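Local coordinates for protein putative polyketide cyclase (Silicibacter sp. TM1040, PDB 3F8H) that is of unknown function but probably binds a small molecule in the pocket of a SnoaL-like fold, perhaps as a polyketide cyclase, at residues A[47-52]-A[64-69]; A[74-79]-A[115-120]; A[100-105]-A[110-115]. All blocks are in the same frame, centred on the assembly; numbering follows the deposited sequence.

Interaction 1. Residues A[47-52]-A[64-69]; sequences VAHHVN and AAFCAH
The imidazole of His49 presents its edge to one face of the Phe66 ring, giving a T-shaped (edge-to-face) pair. His49 CE1 leads, 3.4 Å above the Phe66 plane and over its centre. All six carbons of Phe66 are therefore at similar range, with Phe66 CE2 nearest to His49 CE1 at 3.5 Å. The nitrogens stand further back, and His49 NE2 comes no closer than 4.1 Å to Phe66 CZ. One face of the imidazole is covered from its own chain. There Val51 CG2 sits 3.6 Å above the His49 plane, shifted toward the rim.

The T is tilted, with ring planes at 63° and the His49 and Phe66 centroids 4.5 Å apart. The backbones stay well apart, since His49 CA and Phe66 CA are 9.8 Å from each other. The two side chains bridge that gap. Each ring is swung away from its own main-chain nitrogen, with chi1 177° in His49 and 164° in Phe66, and the two side chains cross at roughly a right angle.

The pair joins strand 47-50 to helix 60-73, which packs beside that end of the sheet. Phe63, one turn earlier on the same helix, makes a second edge-to-face pair with His49. Arg57 of strand 55-58 touches Phe66. Val51 and Asn52 form a classic beta bulge opposite strand 55-58, and the chain turns a corner at Val51. A diol, probably from the crystallisation liquor, lies about 4 Å from the Phe66 side chain and may mark a pocket.

No hydrogen bond crosses between the segments. The contact appears to rest on a polarised C-H, set between two nitrogens, pointing into a pi cloud. This suits a weakly polar attraction that would favour this mutual orientation without using either imidazole nitrogen.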
loop_
_atom_site.group_PDB
_atom_site.type_symbol
_atom_site.label_atom_id
_atom_site.label_comp_id
_atom_site.label_asym_id
_atom_site.label_seq_id
_atom_site.Cartn_x
_atom_site.Cartn_y
_atom_site.Cartn_z
ATOM N N VAL A 47 3.299 18.084 7.993
ATOM C CA VAL A 47 2.933 16.713 7.610
ATOM C C VAL A 47 1.546 16.637 6.930
ATOM O O VAL A 47 0.565 17.231 7.378
ATOM C CB VAL A 47 2.988 15.763 8.800
ATOM C CG1 VAL A 47 1.911 16.168 9.858
ATOM C CG2 VAL A 47 2.869 14.287 8.314
ATOM N N ALA A 48 1.538 15.943 5.793
ATOM C CA ALA A 48 0.358 15.672 5.027
ATOM C C ALA A 48 -0.045 14.230 5.212
ATOM O O ALA A 48 0.582 13.311 4.684
ATOM C CB ALA A 48 0.552 16.010 3.517
ATOM N N HIS A 49 -1.162 14.073 5.931
ATOM C CA HIS A 49 -1.774 12.794 6.231
ATOM C C HIS A 49 -2.895 12.567 5.229
ATOM O O HIS A 49 -3.951 13.204 5.236
ATOM C CB HIS A 49 -2.253 12.777 7.660
ATOM C CG HIS A 49 -2.967 11.526 8.058
ATOM N ND1 HIS A 49 -3.932 11.520 9.050
ATOM C CD2 HIS A 49 -2.871 10.252 7.618
ATOM C CE1 HIS A 49 -4.377 10.292 9.216
ATOM N NE2 HIS A 49 -3.765 9.505 8.345
ATOM N N HIS A 50 -2.595 11.662 4.314
ATOM C CA HIS A 50 -3.499 11.353 3.201
ATOM C C HIS A 50 -4.489 10.296 3.621
ATOM O O HIS A 50 -4.206 9.114 3.550
ATOM C CB HIS A 50 -2.725 10.876 1.964
ATOM C CG HIS A 50 -1.910 11.952 1.311
ATOM N ND1 HIS A 50 -2.013 12.259 -0.030
ATOM C CD2 HIS A 50 -0.991 12.804 1.817
ATOM C CE1 HIS A 50 -1.185 13.244 -0.321
ATOM N NE2 HIS A 50 -0.543 13.589 0.779
ATOM N N VAL A 51 -5.654 10.749 4.054
ATOM C CA VAL A 51 -6.717 9.817 4.457
ATOM C C VAL A 51 -7.320 9.332 3.139
ATOM O O VAL A 51 -7.510 8.138 2.883
ATOM C CB VAL A 51 -7.709 10.472 5.393
ATOM C CG1 VAL A 51 -8.899 9.529 5.621
ATOM C CG2 VAL A 51 -6.969 10.827 6.729
ATOM N N ASN A 52 -7.505 10.319 2.287
ATOM C CA ASN A 52 -7.873 10.111 0.872
ATOM C C ASN A 52 -7.683 11.398 0.062
ATOM O O ASN A 52 -7.403 12.466 0.636
ATOM C CB ASN A 52 -9.285 9.558 0.709
ATOM C CG ASN A 52 -10.319 10.467 1.223
ATOM O OD1 ASN A 52 -10.489 11.608 0.734
ATOM N ND2 ASN A 52 -11.072 9.978 2.210
ATOM N N ALA A 64 -2.761 14.721 15.878
ATOM C CA ALA A 64 -3.012 14.393 17.281
ATOM C C ALA A 64 -4.492 14.086 17.497
ATOM O O ALA A 64 -4.839 13.117 18.191
ATOM C CB ALA A 64 -2.518 15.525 18.220
ATOM N N ALA A 65 -5.359 14.874 16.871
ATOM C CA ALA A 65 -6.822 14.654 16.984
ATOM C C ALA A 65 -7.194 13.305 16.379
ATOM O O ALA A 65 -8.007 12.547 16.897
ATOM C CB ALA A 65 -7.632 15.792 16.273
ATOM N N PHE A 66 -6.531 13.018 15.283
ATOM C CA PHE A 66 -6.722 11.758 14.569
ATOM C C PHE A 66 -6.303 10.552 15.446
ATOM O O PHE A 66 -6.996 9.554 15.529
ATOM C CB PHE A 66 -5.941 11.748 13.252
ATOM C CG PHE A 66 -5.779 10.386 12.672
ATOM C CD1 PHE A 66 -6.824 9.769 12.036
ATOM C CD2 PHE A 66 -4.562 9.719 12.777
ATOM C CE1 PHE A 66 -6.676 8.502 11.504
ATOM C CE2 PHE A 66 -4.408 8.456 12.249
ATOM C CZ PHE A 66 -5.479 7.836 11.637
ATOM N N CYS A 67 -5.176 10.686 16.131
ATOM C CA CYS A 67 -4.712 9.617 17.026
ATOM C C CYS A 67 -5.693 9.420 18.166
ATOM O O CYS A 67 -5.943 8.309 18.572
ATOM C CB CYS A 67 -3.310 9.899 17.559
ATOM S SG CYS A 67 -2.041 9.747 16.320
ATOM N N ALA A 68 -6.253 10.515 18.661
ATOM C CA ALA A 68 -7.233 10.428 19.756
ATOM C C ALA A 68 -8.464 9.657 19.283
ATOM O O ALA A 68 -9.065 8.816 19.986
ATOM C CB ALA A 68 -7.597 11.813 20.270
ATOM N N HIS A 69 -8.826 9.941 18.056
ATOM C CA HIS A 69 -9.970 9.277 17.452
ATOM C C HIS A 69 -9.671 7.782 17.366
ATOM O O HIS A 69 -10.490 6.937 17.747
ATOM C CB HIS A 69 -10.275 9.840 16.064
ATOM C CG HIS A 69 -11.452 9.210 15.422
ATOM N ND1 HIS A 69 -12.736 9.649 15.650
ATOM C CD2 HIS A 69 -11.553 8.152 14.580
ATOM C CE1 HIS A 69 -13.579 8.879 14.986
ATOM N NE2 HIS A 69 -12.890 7.966 14.328
#

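Interaction 2. Residues A[74-79]-A[115-120]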
loop_
_atom_site.group_PDB
_atom_site.type_symbol
_atom_site.label_atom_id
_atom_site.label_comp_id
_atom_site.label_asym_id
_atom_site.label_seq_id
_atom_site.Cartn_x
_atom_site.Cartn_y
_atom_site.Cartn_z
ATOM N N TYR A 74 -10.169 1.928 18.419
ATOM C CA TYR A 74 -9.376 0.710 18.202
ATOM C C TYR A 74 -8.201 0.548 19.115
ATOM O O TYR A 74 -7.585 1.516 19.523
ATOM C CB TYR A 74 -8.744 0.709 16.791
ATOM C CG TYR A 74 -9.667 1.089 15.668
ATOM C CD1 TYR A 74 -10.513 0.165 15.098
ATOM C CD2 TYR A 74 -9.690 2.380 15.178
ATOM C CE1 TYR A 74 -11.371 0.522 14.094
ATOM C CE2 TYR A 74 -10.569 2.749 14.194
ATOM C CZ TYR A 74 -11.404 1.805 13.651
ATOM O OH TYR A 74 -12.275 2.135 12.646
ATOM N N LYS A 75 -7.899 -0.712 19.403
ATOM C CA LYS A 75 -6.630 -1.065 20.055
ATOM C C LYS A 75 -5.949 -2.059 19.136
ATOM O O LYS A 75 -6.482 -3.133 18.891
ATOM C CB LYS A 75 -6.809 -1.679 21.430
ATOM C CG LYS A 75 -5.457 -2.072 22.068
ATOM C CD LYS A 75 -4.399 -0.895 22.061
ATOM C CE LYS A 75 -2.993 -1.326 22.620
ATOM N NZ LYS A 75 -1.927 -0.263 22.655
ATOM N N GLU A 76 -4.761 -1.698 18.673
ATOM C CA GLU A 76 -4.038 -2.491 17.703
ATOM C C GLU A 76 -2.567 -2.609 17.991
ATOM O O GLU A 76 -1.949 -1.729 18.584
ATOM C CB GLU A 76 -4.123 -1.828 16.310
ATOM C CG GLU A 76 -5.484 -1.465 15.857
ATOM C CD GLU A 76 -5.521 -0.919 14.438
ATOM O OE1 GLU A 76 -4.558 -0.250 13.995
ATOM O OE2 GLU A 76 -6.563 -1.149 13.782
ATOM N N GLU A 77 -2.028 -3.739 17.560
ATOM C CA GLU A 77 -0.590 -3.963 17.581
ATOM C C GLU A 77 -0.128 -4.391 16.184
ATOM O O GLU A 77 -0.797 -5.128 15.454
ATOM C CB GLU A 77 -0.189 -4.969 18.659
ATOM C CG GLU A 77 -0.414 -4.442 20.086
ATOM C CD GLU A 77 0.511 -3.253 20.418
ATOM O OE1 GLU A 77 1.671 -3.280 19.963
ATOM O OE2 GLU A 77 0.098 -2.328 21.158
ATOM N N LEU A 78 1.030 -3.902 15.809
ATOM C CA LEU A 78 1.582 -4.183 14.498
ATOM C C LEU A 78 2.722 -5.172 14.626
ATOM O O LEU A 78 3.611 -5.014 15.479
ATOM C CB LEU A 78 2.076 -2.904 13.874
ATOM C CG LEU A 78 1.168 -1.663 13.926
ATOM C CD1 LEU A 78 1.907 -0.440 13.299
ATOM C CD2 LEU A 78 -0.156 -1.898 13.255
ATOM N N THR A 79 2.673 -6.205 13.788
ATOM C CA THR A 79 3.678 -7.264 13.781
ATOM C C THR A 79 4.144 -7.527 12.365
ATOM O O THR A 79 3.604 -6.952 11.430
ATOM C CB THR A 79 3.109 -8.552 14.368
ATOM O OG1 THR A 79 1.899 -8.920 13.661
ATOM C CG2 THR A 79 2.804 -8.374 15.860
ATOM N N GLN A 115 -14.972 -6.795 18.609
ATOM C CA GLN A 115 -14.550 -7.793 17.613
ATOM C C GLN A 115 -13.039 -7.727 17.411
ATOM O O GLN A 115 -12.461 -6.642 17.315
ATOM C CB GLN A 115 -15.124 -7.553 16.188
ATOM C CG GLN A 115 -16.580 -7.374 15.980
ATOM C CD GLN A 115 -17.006 -5.947 16.143
ATOM O OE1 GLN A 115 -16.569 -5.252 17.066
ATOM N NE2 GLN A 115 -17.888 -5.501 15.266
ATOM N N SER A 116 -12.430 -8.900 17.274
ATOM C CA SER A 116 -11.010 -8.978 16.946
ATOM C C SER A 116 -10.828 -9.058 15.423
ATOM O O SER A 116 -11.713 -9.491 14.658
ATOM C CB SER A 116 -10.340 -10.151 17.677
ATOM O OG SER A 116 -10.619 -11.359 17.027
ATOM N N TYR A 117 -9.694 -8.570 14.964
ATOM C CA TYR A 117 -9.395 -8.623 13.557
ATOM C C TYR A 117 -7.885 -8.730 13.330
ATOM O O TYR A 117 -7.049 -8.368 14.174
ATOM C CB TYR A 117 -9.964 -7.392 12.815
ATOM C CG TYR A 117 -9.528 -6.039 13.411
ATOM C CD1 TYR A 117 -10.311 -5.426 14.369
ATOM C CD2 TYR A 117 -8.335 -5.419 13.053
ATOM C CE1 TYR A 117 -9.945 -4.196 14.938
ATOM C CE2 TYR A 117 -7.944 -4.178 13.641
ATOM C CZ TYR A 117 -8.761 -3.592 14.588
ATOM O OH TYR A 117 -8.440 -2.394 15.198
ATOM N N LYS A 118 -7.560 -9.241 12.166
ATOM C CA LYS A 118 -6.162 -9.376 11.774
ATOM C C LYS A 118 -6.066 -9.150 10.288
ATOM O O LYS A 118 -6.755 -9.791 9.504
ATOM C CB LYS A 118 -5.591 -10.750 12.120
ATOM C CG LYS A 118 -4.097 -10.880 11.822
ATOM C CD LYS A 118 -3.576 -12.323 11.834
ATOM C CE LYS A 118 -3.418 -12.889 13.230
ATOM N NZ LYS A 118 -2.807 -14.259 13.290
ATOM N N LEU A 119 -5.226 -8.217 9.898
ATOM C CA LEU A 119 -5.104 -7.981 8.479
ATOM C C LEU A 119 -3.844 -7.254 8.097
ATOM O O LEU A 119 -3.287 -6.481 8.874
ATOM C CB LEU A 119 -6.324 -7.231 7.944
ATOM C CG LEU A 119 -6.431 -5.770 8.300
ATOM C CD1 LEU A 119 -7.535 -5.163 7.497
ATOM C CD2 LEU A 119 -6.638 -5.592 9.772
ATOM N N PRO A 120 -3.390 -7.523 6.881
ATOM C CA PRO A 120 -2.231 -6.883 6.352
ATOM C C PRO A 120 -2.552 -5.454 6.032
ATOM O O PRO A 120 -3.702 -5.112 5.820
ATOM C CB PRO A 120 -1.935 -7.665 5.068
ATOM C CG PRO A 120 -2.937 -8.724 4.966
ATOM C CD PRO A 120 -3.937 -8.568 5.997
#
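A single side-chain hydrogen bond, Tyr117 OH to Glu76 OE2, ties two strands that are not neighbours in the sheet. Strand 91-102 runs between them, antiparallel to both. The short segments 74-79 and 115-120 point in similar directions, 32° apart, and their axes come no closer than 9.3 Å. A long side chain is needed to cross that distance. With CG between the backbone N and the carbonyl carbon (chi1 54°), the Tyr117 ring reaches across Gly100 of the middle strand, where no side chain stands in its way.

The hydroxyl donates to Glu76 OE2 over 2.7 Å. It meets the anti lone pair, the one turned away from the other carboxylate oxygen. Glu76 is extended beyond CG, and its carboxylate plane stands 68° from the Tyr117 ring. Tyr74 packs beside the same hydroxyl, with Tyr74 CD1 3.3 Å from Tyr117 OH. The phenol end of Tyr74 is held elsewhere, by Asp106.

SnoaL-like domains have a curved sheet wrapped against helices around a pocket, and this contact fits the inner face of such a sheet. Phe31 of helix 23-33 touches Glu76, and Trp144 of helix 141-149 stacks edge-to-face on Tyr117. With an alanine at Glu76 the Tyr117 hydroxyl would probably lose its acceptor, and with it the link between the two outer strands of the three. A bound diol, probably from the crystallisation liquor, hydrogen-bonds to both Glu76 N and Glu76 OE2.

Interaction 3. Residues A[100-105]-A[110-115]; sequences GTYLAT and PEARQQ
Tyr102 swings its ring away from its own backbone N, at chi1 -172°, and this lays one face of the ring under Ala112. Ala112 CB sits 3.7 Å from the Tyr102 centroid and only 2° off the ring normal, a CH-pi contact over the ring centre. The methyl is also pressed against the opposing backbone, 3.3 Å from Ala104 C. At the far edge of the ring, near its plane, Tyr102 OH donates to Pro110 O. The 2.5 Å length is unusually short and doubtful. Asp106 N also hydrogen-bonds to this hydroxyl. Gln115 bends at chi2, so its amide comes alongside the Tyr102 ring.

Further hydrogen bonds join the two segments. Tyr102 N donates to Gln115 O at 2.8 Å. Ala112 N meets Thr105 OG1 at 2.9 Å, almost straight at 177°. A water joins that hydroxyl to Ala112 O. The bent side chain of Gln114 reaches over to Leu103, where Gln114 NE2 donates to Leu103 O at 2.9 Å, with the donor tilted from the carbonyl plane. Gln114 N gives a weaker bond to Tyr102 O. Within the returning segment, Gln115 NE2 donates to Glu111 O at 2.8 Å. Arg113 N donates to Gln115 OE1 from above the carbonyl plane, so both ends of this amide bond within the loop.

The contact closes the base of the loop that links strand 91-102 to strand 115-128, a beta hairpin with a long connection. Pro110 packs on helix 141-149, and Gln115 NE2 also bonds to Val148 O of that helix. Arg113 forms a salt bridge with the C-terminal carboxylate of Ala150. Trp144 meets Tyr102 edge-to-face, while Tyr74 of strand 74-85 lies on the side of the ring remote from Ala112.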
loop_
_atom_site.group_PDB
_atom_site.type_symbol
_atom_site.label_atom_id
_atom_site.label_comp_id
_atom_site.label_asym_id
_atom_site.label_seq_id
_atom_site.Cartn_x
_atom_site.Cartn_y
_atom_site.Cartn_z
ATOM N N GLY A 100 -5.953 -6.307 15.964
ATOM C CA GLY A 100 -6.743 -5.447 16.855
ATOM C C GLY A 100 -8.072 -5.930 17.384
ATOM O O GLY A 100 -8.540 -6.998 17.098
ATOM N N THR A 101 -8.649 -5.024 18.156
ATOM C CA THR A 101 -9.976 -5.121 18.755
ATOM C C THR A 101 -10.710 -3.824 18.472
ATOM O O THR A 101 -10.174 -2.731 18.658
ATOM C CB THR A 101 -9.855 -5.312 20.261
ATOM O OG1 THR A 101 -8.991 -6.431 20.489
ATOM C CG2 THR A 101 -11.255 -5.580 20.956
ATOM N N TYR A 102 -11.944 -3.973 18.009
ATOM C CA TYR A 102 -12.812 -2.828 17.662
ATOM C C TYR A 102 -13.592 -2.460 18.911
ATOM O O TYR A 102 -14.543 -3.155 19.337
ATOM C CB TYR A 102 -13.652 -3.192 16.449
ATOM C CG TYR A 102 -14.480 -2.107 15.819
ATOM C CD1 TYR A 102 -14.134 -0.774 15.909
ATOM C CD2 TYR A 102 -15.568 -2.443 15.040
ATOM C CE1 TYR A 102 -14.897 0.200 15.264
ATOM C CE2 TYR A 102 -16.330 -1.505 14.424
ATOM C CZ TYR A 102 -16.004 -0.185 14.521
ATOM O OH TYR A 102 -16.805 0.730 13.856
ATOM N N LEU A 103 -13.127 -1.366 19.513
ATOM C CA LEU A 103 -13.586 -0.885 20.831
ATOM C C LEU A 103 -14.813 -0.013 20.807
ATOM O O LEU A 103 -15.690 -0.143 21.640
ATOM C CB LEU A 103 -12.477 -0.079 21.511
ATOM C CG LEU A 103 -11.096 -0.721 21.676
ATOM C CD1 LEU A 103 -10.127 0.320 22.236
ATOM C CD2 LEU A 103 -11.201 -1.959 22.566
ATOM N N ALA A 104 -14.840 0.910 19.865
ATOM C CA ALA A 104 -15.966 1.830 19.742
ATOM C C ALA A 104 -16.225 2.185 18.307
ATOM O O ALA A 104 -15.321 2.279 17.511
ATOM C CB ALA A 104 -15.742 3.104 20.616
ATOM N N THR A 105 -17.482 2.384 17.983
ATOM C CA THR A 105 -17.887 2.602 16.592
ATOM C C THR A 105 -17.290 3.817 15.922
ATOM O O THR A 105 -17.272 4.928 16.465
ATOM C CB THR A 105 -19.417 2.639 16.469
ATOM O OG1 THR A 105 -19.951 1.443 17.039
ATOM C CG2 THR A 105 -19.869 2.752 15.012
ATOM N N PRO A 110 -19.013 -0.549 10.651
ATOM C CA PRO A 110 -19.990 -1.264 11.461
ATOM C C PRO A 110 -19.899 -1.018 12.946
ATOM O O PRO A 110 -18.954 -0.419 13.459
ATOM C CB PRO A 110 -19.698 -2.733 11.185
ATOM C CG PRO A 110 -18.926 -2.757 9.905
ATOM C CD PRO A 110 -18.219 -1.443 9.791
ATOM N N GLU A 111 -20.893 -1.547 13.632
ATOM C CA GLU A 111 -20.990 -1.372 15.077
ATOM C C GLU A 111 -19.867 -2.098 15.779
ATOM O O GLU A 111 -19.564 -3.245 15.489
ATOM C CB GLU A 111 -22.337 -1.854 15.603
ATOM C CG GLU A 111 -22.518 -1.686 17.121
ATOM C CD GLU A 111 -23.817 -2.312 17.630
ATOM O OE1 GLU A 111 -24.729 -2.530 16.812
ATOM O OE2 GLU A 111 -23.926 -2.584 18.847
ATOM N N ALA A 112 -19.235 -1.390 16.706
ATOM C CA ALA A 112 -18.154 -1.980 17.537
ATOM C C ALA A 112 -18.792 -2.893 18.580
ATOM O O ALA A 112 -19.757 -2.533 19.234
ATOM C CB ALA A 112 -17.316 -0.909 18.226
ATOM N N ARG A 113 -18.221 -4.081 18.705
ATOM C CA ARG A 113 -18.691 -5.084 19.660
ATOM C C ARG A 113 -17.511 -5.854 20.232
ATOM O O ARG A 113 -17.637 -6.990 20.641
ATOM C CB ARG A 113 -19.671 -6.065 18.983
ATOM C CG ARG A 113 -20.911 -5.404 18.387
ATOM C CD ARG A 113 -21.816 -6.405 17.656
ATOM N NE ARG A 113 -21.269 -6.839 16.364
ATOM C CZ ARG A 113 -20.622 -7.988 16.168
ATOM N NH1 ARG A 113 -20.471 -8.848 17.170
ATOM N NH2 ARG A 113 -20.153 -8.296 14.956
ATOM N N GLN A 114 -16.368 -5.191 20.240
ATOM C CA GLN A 114 -15.105 -5.723 20.752
ATOM C C GLN A 114 -14.643 -6.882 19.892
ATOM O O GLN A 114 -14.040 -7.825 20.375
ATOM C CB GLN A 114 -15.212 -6.141 22.202
ATOM C CG GLN A 114 -15.927 -5.129 23.062
ATOM C CD GLN A 114 -15.300 -3.772 23.007
ATOM O OE1 GLN A 114 -14.084 -3.634 23.182
ATOM N NE2 GLN A 114 -16.124 -2.738 22.772
ATOM N N GLN A 115 -14.972 -6.795 18.609
ATOM C CA GLN A 115 -14.550 -7.793 17.613
ATOM C C GLN A 115 -13.039 -7.727 17.411
ATOM O O GLN A 115 -12.461 -6.642 17.315
ATOM C CB GLN A 115 -15.124 -7.553 16.188
ATOM C CG GLN A 115 -16.580 -7.374 15.980
ATOM C CD GLN A 115 -17.006 -5.947 16.143
ATOM O OE1 GLN A 115 -16.569 -5.252 17.066
ATOM N NE2 GLN A 115 -17.888 -5.501 15.266
HETATM O O HOH W 1 -21.170 -0.115 19.671
#

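From the N terminus, interaction 1 comes first. It closes a short loop through strand 55-58 and sets helix 60-73 beside strand 47-50. It is finished before the others begin. Helix 60-73 runs straight into strand 74-85, where interaction 2 opens. Interaction 2 closes only at strand 115-128, after the chain has passed through strand 91-102. Interaction 3 falls wholly within that span, closing the loop between strands 91-102 and 115-128. The two share Gln115 and touch directly, as in the probable hydrogen bond of Tyr117 N to Gly100 O at 2.9 Å. All three reach one sheet; interaction 1 lies about 18 Å, centre to centre, from interaction 2.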